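Local coordinates for protein cortical-lytic enzyme (Clostridium perfringens, PDB 5JIP) that probably acts as a muramidase of glycoside hydrolase family 25, cleaving the glycan strands of cortex peptidoglycan during spore germination, at residues A[122-127]-A[157-162]; A[238-243]-A[296-301]. One frame throughout, in Å; residues are numbered along the deposited sequence.

Interaction 1 (A[122-127]-A[157-162])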
loop_
_atom_site.group_PDB
_atom_site.type_symbol
_atom_site.label_atom_id
_atom_site.label_comp_id
_atom_site.label_asym_id
_atom_site.label_seq_id
_atom_site.Cartn_x
_atom_site.Cartn_y
_atom_site.Cartn_z
ATOM N N LEU A 122 25.392 -19.146 19.990
ATOM C CA LEU A 122 25.319 -18.321 18.792
ATOM C C LEU A 122 25.448 -16.855 19.163
ATOM O O LEU A 122 24.908 -16.407 20.180
ATOM C CB LEU A 122 24.006 -18.530 18.021
ATOM C CG LEU A 122 23.734 -19.931 17.467
ATOM C CD1 LEU A 122 22.387 -19.949 16.748
ATOM C CD2 LEU A 122 24.833 -20.391 16.554
ATOM N N THR A 123 26.177 -16.112 18.335
ATOM C CA THR A 123 26.146 -14.664 18.440
ATOM C C THR A 123 24.809 -14.133 17.912
ATOM O O THR A 123 24.076 -14.814 17.187
ATOM C CB THR A 123 27.301 -14.037 17.657
ATOM O OG1 THR A 123 27.056 -14.189 16.259
ATOM C CG2 THR A 123 28.613 -14.706 17.985
ATOM N N THR A 124 24.495 -12.897 18.293
ATOM C CA THR A 124 23.319 -12.246 17.733
ATOM C C THR A 124 23.380 -12.204 16.210
ATOM O O THR A 124 22.366 -12.419 15.534
ATOM C CB THR A 124 23.189 -10.858 18.319
ATOM O OG1 THR A 124 23.063 -10.980 19.735
ATOM C CG2 THR A 124 21.971 -10.120 17.729
ATOM N N THR A 125 24.562 -11.937 15.640
ATOM C CA THR A 125 24.673 -11.940 14.182
ATOM C C THR A 125 24.352 -13.317 13.630
ATOM O O THR A 125 23.630 -13.449 12.637
ATOM C CB THR A 125 26.073 -11.506 13.738
ATOM O OG1 THR A 125 26.358 -10.192 14.244
ATOM C CG2 THR A 125 26.197 -11.500 12.205
ATOM N N GLU A 126 24.877 -14.363 14.263
ATOM C CA GLU A 126 24.631 -15.704 13.761
ATOM C C GLU A 126 23.151 -16.071 13.863
ATOM O O GLU A 126 22.592 -16.661 12.928
ATOM C CB GLU A 126 25.502 -16.708 14.521
ATOM C CG GLU A 126 26.978 -16.594 14.177
ATOM C CD GLU A 126 27.873 -17.406 15.084
ATOM O OE1 GLU A 126 27.578 -17.500 16.299
ATOM O OE2 GLU A 126 28.878 -17.950 14.562
ATOM N N LEU A 127 22.507 -15.740 14.983
ATOM C CA LEU A 127 21.097 -16.102 15.143
ATOM C C LEU A 127 20.239 -15.340 14.140
ATOM O O LEU A 127 19.421 -15.930 13.427
ATOM C CB LEU A 127 20.630 -15.823 16.562
ATOM C CG LEU A 127 19.153 -16.114 16.857
ATOM C CD1 LEU A 127 18.843 -17.569 16.634
ATOM C CD2 LEU A 127 18.765 -15.751 18.286
ATOM N N LEU A 157 18.065 -11.626 25.472
ATOM C CA LEU A 157 19.293 -12.410 25.488
ATOM C C LEU A 157 20.182 -12.095 24.303
ATOM O O LEU A 157 21.392 -12.336 24.350
ATOM C CB LEU A 157 18.978 -13.901 25.451
ATOM C CG LEU A 157 18.605 -14.618 26.718
ATOM C CD1 LEU A 157 18.265 -16.041 26.318
ATOM C CD2 LEU A 157 19.755 -14.593 27.706
ATOM N N TYR A 158 19.594 -11.645 23.207
ATOM C CA TYR A 158 20.310 -11.454 21.953
ATOM C C TYR A 158 20.410 -9.976 21.601
ATOM O O TYR A 158 20.323 -9.587 20.437
ATOM C CB TYR A 158 19.642 -12.251 20.845
ATOM C CG TYR A 158 19.993 -13.713 20.923
ATOM C CD1 TYR A 158 21.186 -14.182 20.393
ATOM C CD2 TYR A 158 19.148 -14.619 21.563
ATOM C CE1 TYR A 158 21.526 -15.516 20.472
ATOM C CE2 TYR A 158 19.476 -15.961 21.647
ATOM C CZ TYR A 158 20.659 -16.403 21.099
ATOM O OH TYR A 158 21.000 -17.725 21.164
ATOM N N ASP A 159 20.582 -9.138 22.625
ATOM C CA ASP A 159 20.890 -7.724 22.428
ATOM C C ASP A 159 19.785 -7.029 21.655
ATOM O O ASP A 159 20.059 -6.209 20.778
ATOM C CB ASP A 159 22.215 -7.532 21.679
ATOM C CG ASP A 159 23.422 -7.940 22.490
ATOM O OD1 ASP A 159 23.613 -7.393 23.597
ATOM O OD2 ASP A 159 24.182 -8.803 21.996
ATOM N N ASP A 160 18.526 -7.355 21.948
ATOM C CA ASP A 160 17.430 -6.684 21.263
ATOM C C ASP A 160 17.395 -7.042 19.783
ATOM O O ASP A 160 16.790 -6.328 18.985
ATOM C CB ASP A 160 17.566 -5.159 21.433
ATOM C CG ASP A 160 16.225 -4.419 21.461
ATOM O OD1 ASP A 160 15.214 -5.018 21.858
ATOM O OD2 ASP A 160 16.189 -3.205 21.121
ATOM N N PHE A 161 18.066 -8.120 19.381
ATOM C CA PHE A 161 18.203 -8.491 17.973
ATOM C C PHE A 161 18.883 -7.388 17.166
ATOM O O PHE A 161 18.717 -7.293 15.947
ATOM C CB PHE A 161 16.846 -8.828 17.334
ATOM C CG PHE A 161 16.322 -10.189 17.665
ATOM C CD1 PHE A 161 16.982 -11.040 18.549
ATOM C CD2 PHE A 161 15.166 -10.641 17.054
ATOM C CE1 PHE A 161 16.470 -12.320 18.828
ATOM C CE2 PHE A 161 14.668 -11.890 17.327
ATOM C CZ PHE A 161 15.317 -12.730 18.228
ATOM N N LYS A 162 19.686 -6.570 17.830
ATOM C CA LYS A 162 20.512 -5.588 17.129
ATOM C C LYS A 162 21.774 -6.259 16.623
ATOM O O LYS A 162 22.517 -6.863 17.400
ATOM C CB LYS A 162 20.855 -4.425 18.050
ATOM C CG LYS A 162 21.603 -3.297 17.333
ATOM C CD LYS A 162 21.710 -2.063 18.202
ATOM C CE LYS A 162 22.230 -0.881 17.389
ATOM N NZ LYS A 162 22.514 0.345 18.211
#

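Interaction 2 (A[238-243]-A[296-301])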
loop_
_atom_site.group_PDB
_atom_site.type_symbol
_atom_site.label_atom_id
_atom_site.label_comp_id
_atom_site.label_asym_id
_atom_site.label_seq_id
_atom_site.Cartn_x
_atom_site.Cartn_y
_atom_site.Cartn_z
ATOM N N LEU A 238 -15.134 -8.871 -11.764
ATOM C CA LEU A 238 -14.204 -8.418 -12.777
ATOM C C LEU A 238 -14.907 -8.376 -14.123
ATOM O O LEU A 238 -15.636 -9.295 -14.485
ATOM C CB LEU A 238 -12.995 -9.347 -12.857
ATOM C CG LEU A 238 -11.911 -8.935 -13.853
ATOM C CD1 LEU A 238 -11.282 -7.584 -13.473
ATOM C CD2 LEU A 238 -10.839 -10.059 -13.974
ATOM N N ASN A 239 -14.650 -7.323 -14.879
ATOM C CA ASN A 239 -15.308 -7.106 -16.161
ATOM C C ASN A 239 -14.385 -6.272 -17.026
ATOM O O ASN A 239 -13.654 -5.418 -16.524
ATOM C CB ASN A 239 -16.652 -6.392 -16.000
ATOM C CG ASN A 239 -17.349 -6.176 -17.327
ATOM O OD1 ASN A 239 -17.599 -7.127 -18.071
ATOM N ND2 ASN A 239 -17.656 -4.923 -17.635
ATOM N N ALA A 240 -14.416 -6.529 -18.325
ATOM C CA ALA A 240 -13.585 -5.773 -19.244
ATOM C C ALA A 240 -14.262 -5.718 -20.601
ATOM O O ALA A 240 -15.016 -6.623 -20.968
ATOM C CB ALA A 240 -12.195 -6.408 -19.397
ATOM N N TYR A 241 -13.948 -4.665 -21.357
ATOM C CA TYR A 241 -14.377 -4.553 -22.745
ATOM C C TYR A 241 -13.317 -3.777 -23.509
ATOM O O TYR A 241 -12.543 -3.009 -22.925
ATOM C CB TYR A 241 -15.764 -3.885 -22.858
ATOM C CG TYR A 241 -15.828 -2.424 -22.444
ATOM C CD1 TYR A 241 -15.528 -1.406 -23.348
ATOM C CD2 TYR A 241 -16.206 -2.061 -21.155
ATOM C CE1 TYR A 241 -15.592 -0.080 -22.981
ATOM C CE2 TYR A 241 -16.267 -0.729 -20.769
ATOM C CZ TYR A 241 -15.963 0.256 -21.689
ATOM O OH TYR A 241 -16.023 1.573 -21.324
ATOM N N ILE A 242 -13.288 -3.989 -24.826
ATOM C CA ILE A 242 -12.365 -3.303 -25.722
ATOM C C ILE A 242 -13.143 -2.264 -26.514
ATOM O O ILE A 242 -14.209 -2.558 -27.055
ATOM C CB ILE A 242 -11.646 -4.284 -26.659
ATOM C CG1 ILE A 242 -10.790 -5.246 -25.829
ATOM C CG2 ILE A 242 -10.795 -3.541 -27.650
ATOM C CD1 ILE A 242 -9.919 -6.188 -26.648
ATOM N N SER A 243 -12.613 -1.051 -26.565
ATOM C CA SER A 243 -13.180 0.006 -27.390
ATOM C C SER A 243 -12.023 0.854 -27.877
ATOM O O SER A 243 -11.135 1.212 -27.091
ATOM C CB SER A 243 -14.188 0.858 -26.613
ATOM O OG SER A 243 -14.802 1.832 -27.440
ATOM N N ILE A 296 -7.926 -12.522 -25.196
ATOM C CA ILE A 296 -7.081 -11.711 -24.326
ATOM C C ILE A 296 -7.473 -12.023 -22.893
ATOM O O ILE A 296 -8.650 -11.913 -22.530
ATOM C CB ILE A 296 -7.229 -10.213 -24.615
ATOM C CG1 ILE A 296 -6.779 -9.902 -26.055
ATOM C CG2 ILE A 296 -6.405 -9.381 -23.614
ATOM C CD1 ILE A 296 -7.179 -8.503 -26.540
ATOM N N LYS A 297 -6.497 -12.404 -22.079
ATOM C CA LYS A 297 -6.746 -12.702 -20.675
ATOM C C LYS A 297 -6.444 -11.477 -19.822
ATOM O O LYS A 297 -5.297 -11.000 -19.772
ATOM C CB LYS A 297 -5.930 -13.890 -20.174
ATOM C CG LYS A 297 -6.314 -14.246 -18.725
ATOM C CD LYS A 297 -5.575 -15.474 -18.172
ATOM C CE LYS A 297 -4.103 -15.220 -18.069
ATOM N NZ LYS A 297 -3.467 -16.200 -17.123
ATOM N N ILE A 298 -7.466 -11.001 -19.134
ATOM C CA ILE A 298 -7.319 -9.973 -18.118
ATOM C C ILE A 298 -7.340 -10.673 -16.763
ATOM O O ILE A 298 -8.213 -11.510 -16.500
ATOM C CB ILE A 298 -8.442 -8.930 -18.221
ATOM C CG1 ILE A 298 -8.521 -8.317 -19.636
ATOM C CG2 ILE A 298 -8.252 -7.849 -17.161
ATOM C CD1 ILE A 298 -7.285 -7.508 -20.076
ATOM N N SER A 299 -6.367 -10.368 -15.907
ATOM C CA SER A 299 -6.364 -10.953 -14.574
ATOM C C SER A 299 -5.960 -9.903 -13.546
ATOM O O SER A 299 -5.326 -8.889 -13.866
ATOM C CB SER A 299 -5.426 -12.157 -14.477
ATOM O OG SER A 299 -4.118 -11.780 -14.811
ATOM N N ILE A 300 -6.309 -10.171 -12.295
ATOM C CA ILE A 300 -6.090 -9.185 -11.251
ATOM C C ILE A 300 -5.836 -9.889 -9.927
ATOM O O ILE A 300 -6.361 -10.975 -9.667
ATOM C CB ILE A 300 -7.301 -8.234 -11.172
ATOM C CG1 ILE A 300 -7.002 -7.027 -10.280
ATOM C CG2 ILE A 300 -8.539 -9.004 -10.688
ATOM C CD1 ILE A 300 -8.061 -5.951 -10.302
ATOM N N GLU A 301 -5.030 -9.239 -9.079
ATOM C CA GLU A 301 -4.827 -9.643 -7.697
ATOM C C GLU A 301 -4.937 -8.423 -6.787
ATOM O O GLU A 301 -4.472 -7.328 -7.128
ATOM C CB GLU A 301 -3.456 -10.325 -7.516
ATOM C CG GLU A 301 -2.257 -9.381 -7.781
ATOM C CD GLU A 301 -0.932 -10.110 -7.914
ATOM O OE1 GLU A 301 -0.924 -11.366 -7.934
ATOM O OE2 GLU A 301 0.120 -9.407 -8.017
#

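Interaction 1 (A[122-127]-A[157-162])
Two apolar contacts centre on Leu127, in the first turn of helix 124-142. With CG anti to the backbone N (chi1 178°), Leu127 sends methyl CD2 over the middle of one face of the Tyr158 ring, a CH-pi contact 3° off the ring normal. The same CD2 lies 4.2 Å from CE1 of Phe161, so one branched side chain serves both aromatics, and Phe154 of helix 152-157 packs against all three. At the edge of the Tyr158 ring, CE1 stands 3.5 Å from the carbonyl O of Leu122, while the phenol OH is hydrogen-bonded to Pro117 O. Within the family 25 domain, of the TIM-barrel class, the contact joins the start of one helix to the loop after another. Thr124 is compact enough to sit against the turn 158-162: its OG1 is placed for a weak hydrogen bond to Tyr158 O at 3.2 Å, though Asp159 OD2, at 3.3 Å, may compete. Its methyl CG2 packs 3.3 Å from Lys162 O. Within 122-127 itself, Thr123 and Glu126 form a capping box: Glu126 N donates to Thr123 OG1, and Glu126 OE1 accepts from Thr123 N at 2.8 Å through its anti lone pair, nearly straight (172°).

Interaction 2 (A[238-243]-A[296-301])
Leu238 starts with its CB directed at strand 296-304, and CG, anti to the backbone N (chi1 -177°), extends the side chain across the gap. There it forks: CD1 comes within 4.2 Å of Ile300 CG2, while CD2 lies 4.1 Å from that same methyl and 3.9 Å from the carbonyl O of Ile298. The two side chains cross obliquely, and Tyr316 and Val249 also pack on Leu238. Strand 239-243 belongs to a three-stranded antiparallel sheet and strand 296-304 to a four-stranded one; the segments run 146° apart, with CA atoms of Ala240 and Ile298 7.6 Å from each other, and no hydrogen bond links the two segments. This is face-to-face packing of two sheets, as in a beta sandwich, and alternate residues supply the apolar side chains of the interior. Ala240, a lone methyl where the strands come nearest, meets Ile298 CG1 through CB at 4.1 Å. Farther along the strand the backbones diverge, and longer side chains bridge the gap: Ile242 and Ile296, each with CG1 anti to the carbonyl carbon, touch tip to tip, CD1 to CD1, at 3.6 Å. Beta-branched isoleucine suits the extended backbone, and Val266 packs beside Ile296 and Ile298.

How the interactions relate
The two contacts lie on opposite sides of the chain's centre, their own centres about 49 Å apart, and share no helix or strand. Interaction 1 is partly buried at the periphery of the family 25 domain, tying a helix start to a loop; interaction 2 is a buried contact between two sheets of the later beta-rich part of the chain. Their chemistry follows: 122-127 with 157-162 mixes aromatic and aliphatic contacts with a weak, unsettled polar contact at a backbone carbonyl, beside a helix start capped within its own segment, whereas 238-243 with 296-301 relies on aliphatic side chains, its strands finding their backbone partners within their own sheets. Both lie away from the magnesium site.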